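Local coordinates for NADB-Rossmann Superfamily protein (Streptococcus agalactiae, PDB 3LEC) that probably methylates N1 of an adenine in tRNA, as a zinc-binding member of the TrmK family with a Rossmann-like fold, at residues L132-E146 with E157-T169. Residues are numbered along the deposited sequence; the frame is centred on the assembly and turned at random.
Sequences LRKWLAANDFEIVAE and EILVVKHGHMNLT. With ZN (zinc ion), chain B.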
loop_
_atom_site.group_PDB
_atom_site.type_symbol
_atom_site.label_atom_id
_atom_site.label_comp_id
_atom_site.label_asym_id
_atom_site.label_seq_id
_atom_site.Cartn_x
_atom_site.Cartn_y
_atom_site.Cartn_z
ATOM N N LEU A 132 -7.387 -5.200 4.001
ATOM C CA LEU A 132 -7.426 -4.023 3.135
ATOM C C LEU A 132 -8.271 -4.340 1.885
ATOM O O LEU A 132 -9.115 -3.551 1.494
ATOM C CB LEU A 132 -6.023 -3.561 2.756
ATOM C CG LEU A 132 -5.880 -2.392 1.769
ATOM C CD1 LEU A 132 -6.603 -1.130 2.256
ATOM C CD2 LEU A 132 -4.418 -2.099 1.471
ATOM N N ARG A 133 -8.032 -5.493 1.265
ATOM C CA ARG A 133 -8.870 -5.913 0.146
ATOM C C ARG A 133 -10.364 -5.950 0.531
ATOM O O ARG A 133 -11.217 -5.544 -0.264
ATOM C CB ARG A 133 -8.419 -7.264 -0.433
ATOM C CG ARG A 133 -7.091 -7.161 -1.177
ATOM C CD ARG A 133 -6.831 -8.358 -2.112
ATOM N NE ARG A 133 -5.442 -8.301 -2.554
ATOM C CZ ARG A 133 -4.409 -8.830 -1.881
ATOM N NH1 ARG A 133 -4.605 -9.514 -0.755
ATOM N NH2 ARG A 133 -3.187 -8.683 -2.351
ATOM N N LYS A 134 -10.674 -6.416 1.741
ATOM C CA LYS A 134 -12.075 -6.512 2.168
ATOM C C LYS A 134 -12.710 -5.143 2.258
ATOM O O LYS A 134 -13.858 -4.959 1.861
ATOM C CB LYS A 134 -12.213 -7.201 3.518
ATOM C CG LYS A 134 -12.005 -8.702 3.504
ATOM C CD LYS A 134 -11.951 -9.225 4.941
ATOM C CE LYS A 134 -12.004 -10.745 4.994
ATOM N NZ LYS A 134 -12.159 -11.232 6.403
ATOM N N TRP A 135 -11.942 -4.187 2.754
ATOM C CA TRP A 135 -12.426 -2.832 2.894
ATOM C C TRP A 135 -12.624 -2.203 1.523
ATOM O O TRP A 135 -13.626 -1.546 1.305
ATOM C CB TRP A 135 -11.496 -1.978 3.739
ATOM C CG TRP A 135 -12.082 -0.600 3.939
ATOM C CD1 TRP A 135 -12.850 -0.186 4.987
ATOM C CD2 TRP A 135 -11.968 0.521 3.047
ATOM N NE1 TRP A 135 -13.224 1.126 4.799
ATOM C CE2 TRP A 135 -12.690 1.585 3.622
ATOM C CE3 TRP A 135 -11.298 0.738 1.832
ATOM C CZ2 TRP A 135 -12.774 2.859 3.022
ATOM C CZ3 TRP A 135 -11.408 2.005 1.221
ATOM C CH2 TRP A 135 -12.146 3.048 1.828
ATOM N N LEU A 136 -11.672 -2.412 0.614
ATOM C CA LEU A 136 -11.782 -1.874 -0.731
ATOM C C LEU A 136 -13.041 -2.403 -1.420
ATOM O O LEU A 136 -13.840 -1.624 -1.988
ATOM C CB LEU A 136 -10.521 -2.178 -1.535
ATOM C CG LEU A 136 -9.260 -1.437 -1.064
ATOM C CD1 LEU A 136 -8.004 -2.131 -1.628
ATOM C CD2 LEU A 136 -9.332 0.032 -1.484
ATOM N N ALA A 137 -13.228 -3.725 -1.354
ATOM C CA ALA A 137 -14.400 -4.367 -1.999
ATOM C C ALA A 137 -15.728 -3.852 -1.478
ATOM O O ALA A 137 -16.690 -3.733 -2.240
ATOM C CB ALA A 137 -14.346 -5.869 -1.840
ATOM N N ALA A 138 -15.792 -3.586 -0.175
ATOM C CA ALA A 138 -17.026 -3.167 0.483
ATOM C C ALA A 138 -17.361 -1.705 0.227
ATOM O O ALA A 138 -18.501 -1.285 0.476
ATOM C CB ALA A 138 -16.948 -3.418 1.985
ATOM N N ASN A 139 -16.387 -0.931 -0.263
ATOM C CA ASN A 139 -16.577 0.515 -0.402
ATOM C C ASN A 139 -16.444 1.070 -1.822
ATOM O O ASN A 139 -16.087 2.236 -2.028
ATOM C CB ASN A 139 -15.680 1.250 0.583
ATOM C CG ASN A 139 -16.106 1.033 2.007
ATOM O OD1 ASN A 139 -17.011 1.706 2.503
ATOM N ND2 ASN A 139 -15.475 0.071 2.677
ATOM N N ASP A 140 -16.755 0.228 -2.812
ATOM C CA ASP A 140 -16.832 0.690 -4.193
ATOM C C ASP A 140 -15.438 1.170 -4.703
ATOM O O ASP A 140 -15.324 2.097 -5.512
ATOM C CB ASP A 140 -17.963 1.741 -4.375
ATOM C CG ASP A 140 -19.313 1.106 -4.724
ATOM O OD1 ASP A 140 -19.301 0.004 -5.299
ATOM O OD2 ASP A 140 -20.384 1.697 -4.452
ATOM N N PHE A 141 -14.387 0.495 -4.226
ATOM C CA PHE A 141 -13.072 0.558 -4.856
ATOM C C PHE A 141 -12.736 -0.735 -5.575
ATOM O O PHE A 141 -13.243 -1.802 -5.219
ATOM C CB PHE A 141 -11.997 0.949 -3.841
ATOM C CG PHE A 141 -12.198 2.322 -3.286
ATOM C CD1 PHE A 141 -11.750 3.424 -3.992
ATOM C CD2 PHE A 141 -12.856 2.506 -2.062
ATOM C CE1 PHE A 141 -11.957 4.730 -3.505
ATOM C CE2 PHE A 141 -13.067 3.809 -1.559
ATOM C CZ PHE A 141 -12.620 4.913 -2.286
ATOM N N GLU A 142 -11.909 -0.618 -6.607
ATOM C CA GLU A 142 -11.523 -1.737 -7.442
ATOM C C GLU A 142 -10.001 -1.786 -7.605
ATOM O O GLU A 142 -9.357 -0.784 -7.906
ATOM C CB GLU A 142 -12.234 -1.656 -8.806
ATOM C CG GLU A 142 -11.779 -2.714 -9.809
ATOM C CD GLU A 142 -12.619 -2.734 -11.079
ATOM O OE1 GLU A 142 -13.072 -3.834 -11.456
ATOM O OE2 GLU A 142 -12.818 -1.665 -11.702
ATOM N N ILE A 143 -9.433 -2.963 -7.382
ATOM C CA ILE A 143 -8.019 -3.202 -7.639
ATOM C C ILE A 143 -7.857 -3.416 -9.140
ATOM O O ILE A 143 -8.556 -4.265 -9.723
ATOM C CB ILE A 143 -7.532 -4.462 -6.887
ATOM C CG1 ILE A 143 -7.680 -4.254 -5.371
ATOM C CG2 ILE A 143 -6.082 -4.776 -7.285
ATOM C CD1 ILE A 143 -7.665 -5.553 -4.575
ATOM N N VAL A 144 -6.957 -2.655 -9.766
ATOM C CA VAL A 144 -6.729 -2.746 -11.228
ATOM C C VAL A 144 -5.362 -3.274 -11.616
ATOM O O VAL A 144 -5.133 -3.610 -12.777
ATOM C CB VAL A 144 -6.971 -1.390 -11.937
ATOM C CG1 VAL A 144 -8.397 -0.997 -11.810
ATOM C CG2 VAL A 144 -6.025 -0.287 -11.379
ATOM N N ALA A 145 -4.454 -3.328 -10.637
ATOM C CA ALA A 145 -3.176 -4.000 -10.762
ATOM C C ALA A 145 -2.619 -4.334 -9.371
ATOM O O ALA A 145 -2.932 -3.641 -8.370
ATOM C CB ALA A 145 -2.166 -3.142 -11.557
ATOM N N GLU A 146 -1.821 -5.403 -9.307
ATOM C CA GLU A 146 -1.060 -5.748 -8.095
ATOM C C GLU A 146 0.366 -6.168 -8.432
ATOM O O GLU A 146 0.632 -6.696 -9.513
ATOM C CB GLU A 146 -1.743 -6.856 -7.279
ATOM C CG GLU A 146 -3.160 -6.566 -6.848
ATOM C CD GLU A 146 -3.788 -7.732 -6.124
ATOM O OE1 GLU A 146 -3.812 -8.843 -6.710
ATOM O OE2 GLU A 146 -4.282 -7.532 -4.986
ATOM N N GLU A 157 3.708 -6.475 -1.026
ATOM C CA GLU A 157 2.621 -6.372 -1.990
ATOM C C GLU A 157 2.268 -4.925 -2.240
ATOM O O GLU A 157 2.253 -4.125 -1.304
ATOM C CB GLU A 157 1.384 -7.096 -1.485
ATOM C CG GLU A 157 1.602 -8.602 -1.279
ATOM C CD GLU A 157 0.338 -9.406 -1.059
ATOM O OE1 GLU A 157 -0.788 -8.889 -1.213
ATOM O OE2 GLU A 157 0.480 -10.596 -0.714
ATOM N N ILE A 158 1.977 -4.599 -3.502
ATOM C CA ILE A 158 1.464 -3.280 -3.878
ATOM C C ILE A 158 0.095 -3.461 -4.555
ATOM O O ILE A 158 -0.032 -4.277 -5.466
ATOM C CB ILE A 158 2.436 -2.545 -4.827
ATOM C CG1 ILE A 158 3.739 -2.181 -4.096
ATOM C CG2 ILE A 158 1.761 -1.317 -5.526
ATOM C CD1 ILE A 158 4.898 -1.834 -5.062
ATOM N N LEU A 159 -0.901 -2.698 -4.109
ATOM C CA LEU A 159 -2.231 -2.685 -4.723
ATOM C C LEU A 159 -2.506 -1.363 -5.413
ATOM O O LEU A 159 -2.374 -0.321 -4.801
ATOM C CB LEU A 159 -3.310 -2.900 -3.659
ATOM C CG LEU A 159 -3.314 -4.150 -2.780
ATOM C CD1 LEU A 159 -4.562 -4.191 -1.938
ATOM C CD2 LEU A 159 -3.197 -5.383 -3.617
ATOM N N VAL A 160 -2.933 -1.413 -6.679
ATOM C CA VAL A 160 -3.274 -0.193 -7.437
ATOM C C VAL A 160 -4.780 -0.169 -7.541
ATOM O O VAL A 160 -5.389 -1.183 -7.914
ATOM C CB VAL A 160 -2.660 -0.201 -8.842
ATOM C CG1 VAL A 160 -2.966 1.127 -9.561
ATOM C CG2 VAL A 160 -1.157 -0.423 -8.756
ATOM N N VAL A 161 -5.384 0.968 -7.183
ATOM C CA VAL A 161 -6.814 1.019 -6.923
ATOM C C VAL A 161 -7.435 2.217 -7.632
ATOM O O VAL A 161 -6.844 3.291 -7.708
ATOM C CB VAL A 161 -7.102 1.151 -5.378
ATOM C CG1 VAL A 161 -8.577 1.295 -5.102
ATOM C CG2 VAL A 161 -6.561 -0.053 -4.602
ATOM N N LYS A 162 -8.625 2.017 -8.173
ATOM C CA LYS A 162 -9.421 3.137 -8.658
ATOM C C LYS A 162 -10.857 2.967 -8.145
ATOM O O LYS A 162 -11.206 1.922 -7.616
ATOM C CB LYS A 162 -9.376 3.178 -10.205
ATOM C CG LYS A 162 -7.959 3.539 -10.759
ATOM C CD LYS A 162 -7.842 3.576 -12.296
ATOM C CE LYS A 162 -8.436 4.852 -12.912
ATOM N NZ LYS A 162 -7.613 6.071 -12.671
ATOM N N HIS A 163 -11.699 3.983 -8.298
ATOM C CA HIS A 163 -13.117 3.796 -7.976
ATOM C C HIS A 163 -13.652 2.711 -8.900
ATOM O O HIS A 163 -13.240 2.622 -10.067
ATOM C CB HIS A 163 -13.893 5.106 -8.146
ATOM C CG HIS A 163 -13.537 6.151 -7.132
ATOM N ND1 HIS A 163 -14.201 6.280 -5.931
ATOM C CD2 HIS A 163 -12.594 7.123 -7.145
ATOM C CE1 HIS A 163 -13.678 7.282 -5.245
ATOM N NE2 HIS A 163 -12.705 7.812 -5.963
ATOM N N GLY A 164 -14.530 1.866 -8.359
ATOM C CA GLY A 164 -15.153 0.791 -9.120
ATOM C C GLY A 164 -15.810 -0.219 -8.205
ATOM O O GLY A 164 -15.405 -0.379 -7.055
ATOM N N HIS A 165 -16.830 -0.902 -8.718
ATOM C CA HIS A 165 -17.525 -1.907 -7.955
ATOM C C HIS A 165 -16.911 -3.285 -8.195
ATOM O O HIS A 165 -16.931 -3.790 -9.313
ATOM C CB HIS A 165 -19.001 -1.926 -8.361
ATOM C CG HIS A 165 -19.828 -2.884 -7.564
ATOM N ND1 HIS A 165 -20.720 -2.471 -6.597
ATOM C CD2 HIS A 165 -19.886 -4.241 -7.578
ATOM C CE1 HIS A 165 -21.300 -3.529 -6.060
ATOM N NE2 HIS A 165 -20.809 -4.617 -6.636
HETATM N N MSE A 166 -16.407 -3.904 -7.133
HETATM C CA MSE A 166 -15.601 -5.113 -7.276
HETATM C C MSE A 166 -16.158 -6.156 -6.339
HETATM O O MSE A 166 -16.478 -5.843 -5.200
HETATM C CB MSE A 166 -14.150 -4.799 -6.901
HETATM C CG MSE A 166 -13.280 -6.034 -6.693
HETATM SE SE MSE A 166 -11.415 -5.548 -6.258
HETATM C CE MSE A 166 -11.638 -4.959 -4.420
ATOM N N ASN A 167 -16.305 -7.382 -6.815
ATOM C CA ASN A 167 -16.635 -8.488 -5.932
ATOM C C ASN A 167 -15.426 -9.392 -5.924
ATOM O O ASN A 167 -14.874 -9.702 -6.991
ATOM C CB ASN A 167 -17.837 -9.281 -6.441
ATOM C CG ASN A 167 -19.117 -8.479 -6.454
ATOM O OD1 ASN A 167 -19.266 -7.493 -5.737
ATOM N ND2 ASN A 167 -20.065 -8.914 -7.275
ATOM N N LEU A 168 -14.984 -9.777 -4.733
ATOM C CA LEU A 168 -13.856 -10.712 -4.619
ATOM C C LEU A 168 -14.227 -11.962 -3.831
ATOM O O LEU A 168 -14.953 -11.864 -2.841
ATOM C CB LEU A 168 -12.628 -10.039 -3.981
ATOM C CG LEU A 168 -11.855 -8.938 -4.708
ATOM C CD1 LEU A 168 -10.614 -8.573 -3.877
ATOM C CD2 LEU A 168 -11.449 -9.340 -6.120
ATOM N N THR A 169 -13.716 -13.117 -4.279
ATOM C CA THR A 169 -13.846 -14.385 -3.552
ATOM C C THR A 169 -12.923 -14.371 -2.333
ATOM O O THR A 169 -11.970 -13.571 -2.273
ATOM C CB THR A 169 -13.460 -15.601 -4.448
ATOM O OG1 THR A 169 -12.102 -15.487 -4.864
ATOM C CG2 THR A 169 -14.343 -15.689 -5.695
HETATM ZN ZN ZN B . -21.178 -0.554 -5.816
HETATM O O HOH W 1 -2.227 -11.050 0.321
HETATM O O HOH W 2 -16.105 -2.456 -4.728
HETATM O O HOH W 3 -16.253 4.774 -5.398
HETATM O O HOH W 4 -22.572 -0.917 -4.218
HETATM O O HOH W 5 -11.763 0.645 -11.464
#
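M166, a selenomethionine, overlaps A137 and I143 at once. Its CG stands anti to the backbone N and the chain bends only at its last torsion (chi3 74°), which brings CE to 3.8 Å from A137 CB on the helix and 4.0 Å from I143 CD1 on the strand. L136 continues this apolar layer, its tip meeting that of V161 with CD1 3.9 Å from V161 CG2, while L159 CD1 lies against L132 and L136. At the far end R133 crosses L159 at about a right angle and gives NH2 to E157 OE1 (2.7 Å), nearly in the guanidinium plane, although that plane and the carboxylate are turned 42° apart. E146 appears to complete the salt-bridge network, though its OE2 is less surely placed; E157 has K190 as a second partner, and two such bridges would be expected to favour its ionised form.

Packed against the helix, strands 141-146 and 157-163 pair antiparallel. E142 and K162 exchange two backbone bonds, whereas V144 N and A145 O both turn to V160, whose O and N they bond: a classic beta bulge. Within this pairing I143 N is buried without a polar partner, M166 SE lying near it. F141 CE1 sits over one face of the H163 ring, 3.5 Å from its CE1, with the rings inclined at 37°; H163 NE2 is bonded to L115 O.

Past the helix end, G164 N bonds almost straight to D140 O, from above the carbonyl plane. Zinc joins D140 OD1 (2.0 Å) to H165 ND1 (2.1 Å), with water as a further ligand. Helix 129-138 thus packs on the 141-150/155-163 beta hairpin at the edge of the sheet, where the reversed strand 155-163, inserted between 120-125 and 141-150, is the mark of Rossmann-like methyltransferases.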